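Local coordinates for protein HpuA (Kingella denitrificans ATCC 33394, PDB 5EC6) that binds haemoglobin as an outer-membrane lipoprotein receptor, probably as a step in acquiring haem iron, at residues 133-141 and 149-157; 277-288 and 298-307. All coordinates share one frame; numbering follows the deposited sequence. Where two conformers were deposited one is given.

Contact 1: residues 133-141 and 149-157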
loop_
_atom_site.group_PDB
_atom_site.type_symbol
_atom_site.label_atom_id
_atom_site.label_comp_id
_atom_site.label_asym_id
_atom_site.label_seq_id
_atom_site.Cartn_x
_atom_site.Cartn_y
_atom_site.Cartn_z
ATOM N N LEU A 133 -3.050 4.830 5.317
ATOM C CA LEU A 133 -2.106 5.229 4.294
ATOM C C LEU A 133 -2.618 6.538 3.769
ATOM O O LEU A 133 -3.849 6.713 3.722
ATOM C CB LEU A 133 -2.095 4.178 3.197
ATOM C CG LEU A 133 -1.706 2.796 3.676
ATOM C CD1 LEU A 133 -1.984 1.785 2.574
ATOM C CD2 LEU A 133 -0.273 2.743 4.031
ATOM N N LYS A 134 -1.708 7.485 3.505
ATOM C CA LYS A 134 -2.036 8.794 2.900
ATOM C C LYS A 134 -1.369 9.042 1.574
ATOM O O LYS A 134 -1.790 9.915 0.836
ATOM C CB LYS A 134 -1.656 9.965 3.839
ATOM C CG LYS A 134 -2.161 9.836 5.250
ATOM C CD LYS A 134 -3.660 10.035 5.416
ATOM C CE LYS A 134 -3.982 10.048 6.924
ATOM N NZ LYS A 134 -5.095 9.144 7.359
ATOM N N SER A 135 -0.339 8.271 1.239
ATOM C CA SER A 135 0.431 8.517 0.027
ATOM C C SER A 135 0.581 7.298 -0.916
ATOM O O SER A 135 1.362 7.324 -1.867
ATOM C CB SER A 135 1.838 8.992 0.356
ATOM O OG SER A 135 1.801 10.220 1.083
ATOM N N MET A 136 -0.228 6.291 -0.680
ATOM C CA MET A 136 -0.197 5.059 -1.481
ATOM C C MET A 136 -1.503 4.333 -1.327
ATOM O O MET A 136 -2.281 4.601 -0.391
ATOM C CB MET A 136 1.015 4.165 -1.093
ATOM C CG MET A 136 0.949 3.728 0.316
ATOM S SD MET A 136 2.093 2.357 0.643
ATOM C CE MET A 136 1.326 1.082 -0.296
ATOM N N GLN A 137 -1.699 3.315 -2.177
ATOM C CA GLN A 137 -2.761 2.352 -2.065
ATOM C C GLN A 137 -2.193 1.000 -2.434
ATOM O O GLN A 137 -1.173 0.919 -3.130
ATOM C CB GLN A 137 -3.916 2.654 -3.048
ATOM C CG GLN A 137 -5.171 3.236 -2.427
ATOM C CD GLN A 137 -5.945 2.303 -1.519
ATOM O OE1 GLN A 137 -5.482 1.271 -1.117
ATOM N NE2 GLN A 137 -7.128 2.733 -1.139
ATOM N N PHE A 138 -2.846 -0.049 -1.954
ATOM C CA PHE A 138 -2.539 -1.407 -2.429
ATOM C C PHE A 138 -3.816 -2.193 -2.516
ATOM O O PHE A 138 -4.812 -1.847 -1.869
ATOM C CB PHE A 138 -1.441 -2.101 -1.576
ATOM C CG PHE A 138 -1.876 -2.539 -0.208
ATOM C CD1 PHE A 138 -2.008 -1.623 0.848
ATOM C CD2 PHE A 138 -2.146 -3.865 0.055
ATOM C CE1 PHE A 138 -2.370 -2.029 2.110
ATOM C CE2 PHE A 138 -2.575 -4.267 1.310
ATOM C CZ PHE A 138 -2.677 -3.362 2.335
ATOM N N GLY A 139 -3.776 -3.246 -3.321
ATOM C CA GLY A 139 -4.975 -4.003 -3.591
ATOM C C GLY A 139 -4.766 -4.985 -4.692
ATOM O O GLY A 139 -3.651 -5.491 -4.923
ATOM N N ALA A 140 -5.885 -5.349 -5.344
ATOM C CA ALA A 140 -5.857 -6.355 -6.418
ATOM C C ALA A 140 -6.990 -6.103 -7.361
ATOM O O ALA A 140 -8.084 -5.669 -6.935
ATOM C CB ALA A 140 -5.992 -7.755 -5.861
ATOM N N TRP A 141 -6.740 -6.441 -8.628
ATOM C CA TRP A 141 -7.772 -6.503 -9.642
ATOM C C TRP A 141 -7.832 -7.948 -10.149
ATOM O O TRP A 141 -6.797 -8.606 -10.334
ATOM C CB TRP A 141 -7.451 -5.546 -10.753
ATOM C CG TRP A 141 -8.339 -5.595 -11.992
ATOM C CD1 TRP A 141 -9.441 -4.846 -12.242
ATOM C CD2 TRP A 141 -8.102 -6.381 -13.186
ATOM N NE1 TRP A 141 -9.946 -5.124 -13.509
ATOM C CE2 TRP A 141 -9.120 -6.055 -14.111
ATOM C CE3 TRP A 141 -7.149 -7.331 -13.537
ATOM C CZ2 TRP A 141 -9.191 -6.645 -15.369
ATOM C CZ3 TRP A 141 -7.197 -7.889 -14.828
ATOM C CH2 TRP A 141 -8.217 -7.539 -15.710
ATOM N N SER A 149 -4.118 -9.374 -10.871
ATOM C CA SER A 149 -2.932 -8.523 -10.739
ATOM C C SER A 149 -2.990 -7.764 -9.424
ATOM O O SER A 149 -3.898 -6.938 -9.218
ATOM C CB SER A 149 -2.802 -7.572 -11.903
ATOM O OG SER A 149 -1.608 -6.853 -11.795
ATOM N N LEU A 150 -2.092 -8.125 -8.520
ATOM C CA LEU A 150 -2.003 -7.449 -7.215
ATOM C C LEU A 150 -1.060 -6.283 -7.371
ATOM O O LEU A 150 -0.077 -6.362 -8.144
ATOM C CB LEU A 150 -1.576 -8.393 -6.130
ATOM C CG LEU A 150 -2.463 -9.637 -5.955
ATOM C CD1 LEU A 150 -1.817 -10.869 -6.613
ATOM C CD2 LEU A 150 -2.941 -9.889 -4.515
ATOM N N PHE A 151 -1.366 -5.159 -6.679
ATOM C CA PHE A 151 -0.590 -3.941 -6.855
ATOM C C PHE A 151 -0.380 -3.218 -5.531
ATOM O O PHE A 151 -1.132 -3.352 -4.564
ATOM C CB PHE A 151 -1.262 -2.951 -7.836
ATOM C CG PHE A 151 -2.532 -2.348 -7.310
ATOM C CD1 PHE A 151 -3.730 -3.004 -7.450
ATOM C CD2 PHE A 151 -2.499 -1.111 -6.672
ATOM C CE1 PHE A 151 -4.901 -2.435 -6.933
ATOM C CE2 PHE A 151 -3.647 -0.575 -6.138
ATOM C CZ PHE A 151 -4.832 -1.227 -6.284
ATOM N N ALA A 152 0.681 -2.426 -5.531
ATOM C CA ALA A 152 0.947 -1.408 -4.493
ATOM C C ALA A 152 1.555 -0.228 -5.244
ATOM O O ALA A 152 2.525 -0.368 -5.973
ATOM C CB ALA A 152 1.899 -1.882 -3.413
ATOM N N GLY A 153 0.936 0.946 -5.128
ATOM C CA GLY A 153 1.460 2.091 -5.838
ATOM C C GLY A 153 1.152 3.411 -5.136
ATOM O O GLY A 153 0.284 3.483 -4.273
ATOM N N GLY A 154 1.884 4.434 -5.495
ATOM C CA GLY A 154 1.781 5.713 -4.766
ATOM C C GLY A 154 2.864 6.679 -5.132
ATOM O O GLY A 154 3.551 6.544 -6.144
ATOM N N THR A 155 2.947 7.715 -4.298
ATOM C CA THR A 155 3.950 8.761 -4.440
ATOM C C THR A 155 5.290 8.270 -3.869
ATOM O O THR A 155 5.380 8.055 -2.689
ATOM C CB THR A 155 3.472 9.987 -3.642
ATOM O OG1 THR A 155 2.265 10.529 -4.262
ATOM C CG2 THR A 155 4.487 11.090 -3.616
ATOM N N PRO A 156 6.262 8.076 -4.711
ATOM C CA PRO A 156 7.527 7.555 -4.193
ATOM C C PRO A 156 8.196 8.515 -3.234
ATOM O O PRO A 156 8.099 9.760 -3.352
ATOM C CB PRO A 156 8.403 7.363 -5.437
ATOM C CG PRO A 156 7.666 7.922 -6.551
ATOM C CD PRO A 156 6.286 8.242 -6.161
ATOM N N ALA A 157 8.887 7.943 -2.270
ATOM C CA ALA A 157 9.678 8.737 -1.326
ATOM C C ALA A 157 10.885 9.379 -1.983
ATOM O O ALA A 157 11.772 8.689 -2.469
ATOM C CB ALA A 157 10.177 7.831 -0.181
#
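Gln-137 and Gly-153 exchange two backbone hydrogen bonds, Gln-137 N to Gly-153 O and Gly-153 N to Gln-137 O, both 2.9 Å. The same reciprocal pairing joins Gly-139 to Phe-151 and Trp-141 to Ser-149, and Thr-155 N adds a last bond to Ser-135 O, making an antiparallel beta hairpin of strands 136-142 and 148-154. At the non-hydrogen-bonded pairs, CA-H...O contacts fill in, as from Phe-138 CA to Phe-151 O (3.2 Å).

Aromatic packing occupies the face that carries Gln-137, Phe-151 and Trp-141. With CG between backbone N and carbonyl carbon (chi1 69°), the Phe-151 ring reaches across to the neighbouring strand and lies over Gly-139, whose N sits 3.7 Å above the ring plane, over its centre; Gly-139 CA makes a CH-pi contact, 4.1 Å from the ring centroid. Thr-41 and Ala-43 also touch this side chain, and Tyr-73 stacks with its ring.

Apolar contacts line the other face: Phe-138 CB meets Ala-152 CB at 3.8 Å, and Ala-140 CB meets Leu-150 CD2 at 4.0 Å. Beyond them Phe-138 and Ala-140 pack on Leu-182.

Backbone hydrogen bonds set the register, and the lack of a side chain at Gly-139 lets the Phe-151 ring rest directly on the peptide backbone.

Contact 2: residues 277-288 and 298-307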
loop_
_atom_site.group_PDB
_atom_site.type_symbol
_atom_site.label_atom_id
_atom_site.label_comp_id
_atom_site.label_asym_id
_atom_site.label_seq_id
_atom_site.Cartn_x
_atom_site.Cartn_y
_atom_site.Cartn_z
ATOM N N GLU A 277 10.790 17.847 9.430
ATOM C CA GLU A 277 10.199 17.267 10.625
ATOM C C GLU A 277 10.373 15.742 10.596
ATOM O O GLU A 277 10.864 15.147 11.578
ATOM C CB GLU A 277 8.714 17.593 10.737
ATOM C CG GLU A 277 8.089 16.964 11.960
ATOM C CD GLU A 277 6.602 17.256 12.083
ATOM O OE1 GLU A 277 5.955 17.519 11.055
ATOM O OE2 GLU A 277 6.078 17.130 13.196
ATOM N N HIS A 278 9.916 15.131 9.520
ATOM C CA HIS A 278 10.075 13.667 9.285
ATOM C C HIS A 278 10.574 13.452 7.887
ATOM O O HIS A 278 10.112 14.096 6.909
ATOM C CB HIS A 278 8.744 12.899 9.401
ATOM C CG HIS A 278 8.125 12.959 10.747
ATOM N ND1 HIS A 278 8.782 12.539 11.875
ATOM C CD2 HIS A 278 6.948 13.497 11.165
ATOM C CE1 HIS A 278 8.012 12.760 12.934
ATOM N NE2 HIS A 278 6.905 13.356 12.525
ATOM N N PRO A 279 11.474 12.482 7.702
ATOM C CA PRO A 279 11.990 12.163 6.386
ATOM C C PRO A 279 10.890 11.575 5.487
ATOM O O PRO A 279 9.819 11.158 6.003
ATOM C CB PRO A 279 13.116 11.108 6.684
ATOM C CG PRO A 279 12.860 10.630 8.046
ATOM C CD PRO A 279 12.037 11.641 8.780
ATOM N N SER A 280 11.189 11.516 4.211
ATOM C CA SER A 280 10.402 10.756 3.242
ATOM C C SER A 280 10.407 9.292 3.639
ATOM O O SER A 280 11.228 8.863 4.476
ATOM C CB SER A 280 10.940 10.950 1.867
ATOM O OG SER A 280 12.199 10.366 1.678
ATOM N N GLY A 281 9.516 8.536 3.021
ATOM C CA GLY A 281 9.443 7.082 3.274
ATOM C C GLY A 281 8.650 6.676 4.465
ATOM O O GLY A 281 8.905 5.631 5.073
ATOM N N GLY A 282 7.657 7.480 4.835
ATOM C CA GLY A 282 6.765 7.129 5.862
ATOM C C GLY A 282 5.773 5.983 5.580
ATOM O O GLY A 282 5.062 5.571 6.497
ATOM N N GLU A 283 5.707 5.572 4.325
ATOM C CA GLU A 283 4.921 4.437 3.905
ATOM C C GLU A 283 5.761 3.492 3.059
ATOM O O GLU A 283 6.844 3.847 2.562
ATOM C CB GLU A 283 3.640 4.903 3.196
ATOM C CG GLU A 283 2.812 5.741 4.153
ATOM C CD GLU A 283 1.606 6.423 3.541
ATOM O OE1 GLU A 283 1.348 6.264 2.357
ATOM O OE2 GLU A 283 0.884 7.133 4.324
ATOM N N ILE A 284 5.257 2.268 2.890
ATOM C CA ILE A 284 6.003 1.208 2.240
ATOM C C ILE A 284 4.998 0.310 1.532
ATOM O O ILE A 284 3.891 0.161 2.002
ATOM C CB ILE A 284 6.839 0.381 3.279
ATOM C CG1 ILE A 284 7.834 -0.555 2.579
ATOM C CG2 ILE A 284 5.956 -0.424 4.216
ATOM C CD1 ILE A 284 8.935 -1.035 3.479
ATOM N N GLY A 285 5.376 -0.238 0.403
ATOM C CA GLY A 285 4.506 -1.205 -0.287
ATOM C C GLY A 285 5.244 -1.996 -1.339
ATOM O O GLY A 285 6.368 -1.679 -1.683
ATOM N N GLY A 286 4.610 -3.060 -1.822
ATOM C CA GLY A 286 5.203 -3.850 -2.842
ATOM C C GLY A 286 4.403 -5.084 -3.177
ATOM O O GLY A 286 3.249 -5.221 -2.763
ATOM N N THR A 287 5.056 -5.980 -3.923
ATOM C CA THR A 287 4.455 -7.241 -4.340
ATOM C C THR A 287 5.401 -8.388 -4.008
ATOM O O THR A 287 6.624 -8.201 -3.874
ATOM C CB THR A 287 4.116 -7.261 -5.849
ATOM O OG1 THR A 287 5.295 -6.998 -6.619
ATOM C CG2 THR A 287 3.019 -6.244 -6.158
ATOM N N VAL A 288 4.800 -9.568 -3.920
ATOM C CA VAL A 288 5.568 -10.811 -3.772
ATOM C C VAL A 288 5.033 -11.785 -4.789
ATOM O O VAL A 288 3.851 -12.058 -4.787
ATOM C CB VAL A 288 5.507 -11.434 -2.353
ATOM C CG1 VAL A 288 6.490 -12.576 -2.284
ATOM C CG2 VAL A 288 5.833 -10.422 -1.284
ATOM N N ALA A 298 1.069 -11.826 -3.690
ATOM C CA ALA A 298 0.589 -10.865 -2.663
ATOM C C ALA A 298 0.968 -9.448 -3.041
ATOM O O ALA A 298 2.014 -9.220 -3.664
ATOM C CB ALA A 298 1.184 -11.169 -1.311
ATOM N N SER A 299 0.150 -8.504 -2.616
ATOM C CA SER A 299 0.599 -7.124 -2.423
ATOM C C SER A 299 0.607 -6.772 -0.953
ATOM O O SER A 299 0.043 -7.455 -0.120
ATOM C CB SER A 299 -0.270 -6.150 -3.236
ATOM O OG SER A 299 -1.635 -6.238 -2.821
ATOM N N PHE A 300 1.301 -5.692 -0.601
ATOM C CA PHE A 300 1.351 -5.268 0.779
ATOM C C PHE A 300 1.557 -3.762 0.849
ATOM O O PHE A 300 2.072 -3.148 -0.099
ATOM C CB PHE A 300 2.425 -6.014 1.601
ATOM C CG PHE A 300 3.839 -5.785 1.127
ATOM C CD1 PHE A 300 4.419 -6.616 0.175
ATOM C CD2 PHE A 300 4.614 -4.787 1.698
ATOM C CE1 PHE A 300 5.701 -6.393 -0.256
ATOM C CE2 PHE A 300 5.915 -4.560 1.248
ATOM C CZ PHE A 300 6.442 -5.366 0.295
ATOM N N GLY A 301 1.143 -3.180 1.981
ATOM C CA GLY A 301 1.376 -1.781 2.245
ATOM C C GLY A 301 1.315 -1.512 3.719
ATOM O O GLY A 301 0.722 -2.291 4.514
ATOM N N GLY A 302 1.912 -0.399 4.125
ATOM C CA GLY A 302 1.839 -0.023 5.518
ATOM C C GLY A 302 2.562 1.260 5.840
ATOM O O GLY A 302 3.008 1.974 4.936
ATOM N N THR A 303 2.634 1.535 7.133
ATOM C CA THR A 303 3.061 2.823 7.648
ATOM C C THR A 303 4.275 2.653 8.548
ATOM O O THR A 303 4.440 1.638 9.231
ATOM C CB THR A 303 1.894 3.520 8.443
ATOM O OG1 THR A 303 1.449 2.675 9.517
ATOM C CG2 THR A 303 0.760 3.869 7.501
ATOM N N ARG A 304 5.081 3.700 8.606
ATOM C CA ARG A 304 6.279 3.748 9.439
ATOM C C ARG A 304 5.882 3.935 10.901
ATOM O O ARG A 304 5.345 4.974 11.282
ATOM C CB ARG A 304 7.168 4.905 8.989
ATOM C CG ARG A 304 8.549 4.928 9.632
ATOM C CD ARG A 304 9.512 5.804 8.860
ATOM N NE ARG A 304 8.990 7.177 8.823
ATOM C CZ ARG A 304 9.419 8.095 7.969
ATOM N NH1 ARG A 304 10.388 7.846 7.153
ATOM N NH2 ARG A 304 8.873 9.313 8.021
ATOM N N ARG A 305 6.171 2.954 11.729
ATOM C CA ARG A 305 5.832 3.003 13.146
ATOM C C ARG A 305 6.914 3.742 13.926
ATOM O O ARG A 305 6.630 4.430 14.911
ATOM C CB ARG A 305 5.642 1.561 13.660
ATOM C CG ARG A 305 5.198 1.443 15.105
ATOM C CD ARG A 305 5.159 -0.008 15.581
ATOM N NE ARG A 305 4.555 -0.077 16.924
ATOM C CZ ARG A 305 5.191 0.225 18.061
ATOM N NH1 ARG A 305 6.474 0.579 18.058
ATOM N NH2 ARG A 305 4.535 0.190 19.219
ATOM N N GLU A 306 8.166 3.601 13.498
ATOM C CA GLU A 306 9.294 4.127 14.262
ATOM C C GLU A 306 10.458 4.252 13.313
ATOM O O GLU A 306 10.644 3.414 12.401
ATOM C CB GLU A 306 9.637 3.210 15.415
ATOM C CG GLU A 306 10.724 3.755 16.309
ATOM C CD GLU A 306 10.988 2.925 17.550
ATOM O OE1 GLU A 306 10.253 1.946 17.857
ATOM O OE2 GLU A 306 11.971 3.289 18.272
ATOM N N TYR A 307 11.284 5.256 13.558
ATOM C CA TYR A 307 12.548 5.331 12.830
ATOM C C TYR A 307 13.595 6.001 13.664
ATOM O O TYR A 307 13.294 6.760 14.611
ATOM C CB TYR A 307 12.387 6.061 11.479
ATOM C CG TYR A 307 12.093 7.534 11.597
ATOM C CD1 TYR A 307 10.770 7.992 11.746
ATOM C CD2 TYR A 307 13.109 8.462 11.605
ATOM C CE1 TYR A 307 10.494 9.356 11.887
ATOM C CE2 TYR A 307 12.844 9.798 11.734
ATOM C CZ TYR A 307 11.552 10.251 11.870
ATOM O OH TYR A 307 11.297 11.608 11.994
HETATM O O HOH W 1 13.380 13.348 12.160
#
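Arg-304 reaches from strand 298-308 to the loop ahead of strand 283-289. Its CB lies 3.3 Å from Gly-282 O, which also accepts the bond from Arg-304 N. CG continues anti to the backbone N (chi1 -171°), CD passes Gly-281 O, and a bend at chi3 (60°) lays the guanidinium over the loop, one face on Gly-282 CA, 3.5 Å from Arg-304 CZ. At the tip, Arg-304 NH2 gives a nearly straight bond to Pro-279 O (2.9 Å, 171°) in the guanidinium plane, while NH1 of the same group reaches Ser-280 O at 3.0 Å from above the carbonyl plane. Two successive carbonyls thus grip one cation.

Tyr-307 closes the far end: its OH meets His-278 ND1 at 2.7 Å in the imidazole plane, the two rings nearly perpendicular, and Pro-279 CG lies over the phenol face. A water joins Tyr-307 OH to Glu-277 O.

Toward the hairpin end, the Phe-300 ring lies over Gly-286, whose N is 3.5 Å above the ring plane.

The antiparallel pair 283-289 and 298-308 sits between strand 256-265, which borders 283-289, and strand 174-185, which borders 298-308; Tyr-177 of the latter touches Arg-304 and bonds to Gly-281 O.

In the fold
Contacts 1 and 2 are two beta hairpins well separated in sequence whose centres lie about 10 Å apart, and they pack directly on each other. Glu-283 of contact 2 holds the start of contact 1 with both carboxylate oxygens: Glu-283 OE2 takes a probable hydrogen bond from Lys-134 N (2.7 Å) and OE1 one from Ser-135 N (2.9 Å). Met-136 SD rests 3.1 Å from Ile-284 O, and Ser-299 CB 3.2 Å from Phe-151 O, while Ser-299 OG bonds to Gly-139 O. The buried carboxylate of Glu-283 and hydroxyl of Ser-299 thus find partners on the backbone of the other hairpin. The structure is the apo form, and both contacts are largely buried, joining parts of the receptor's beta framework.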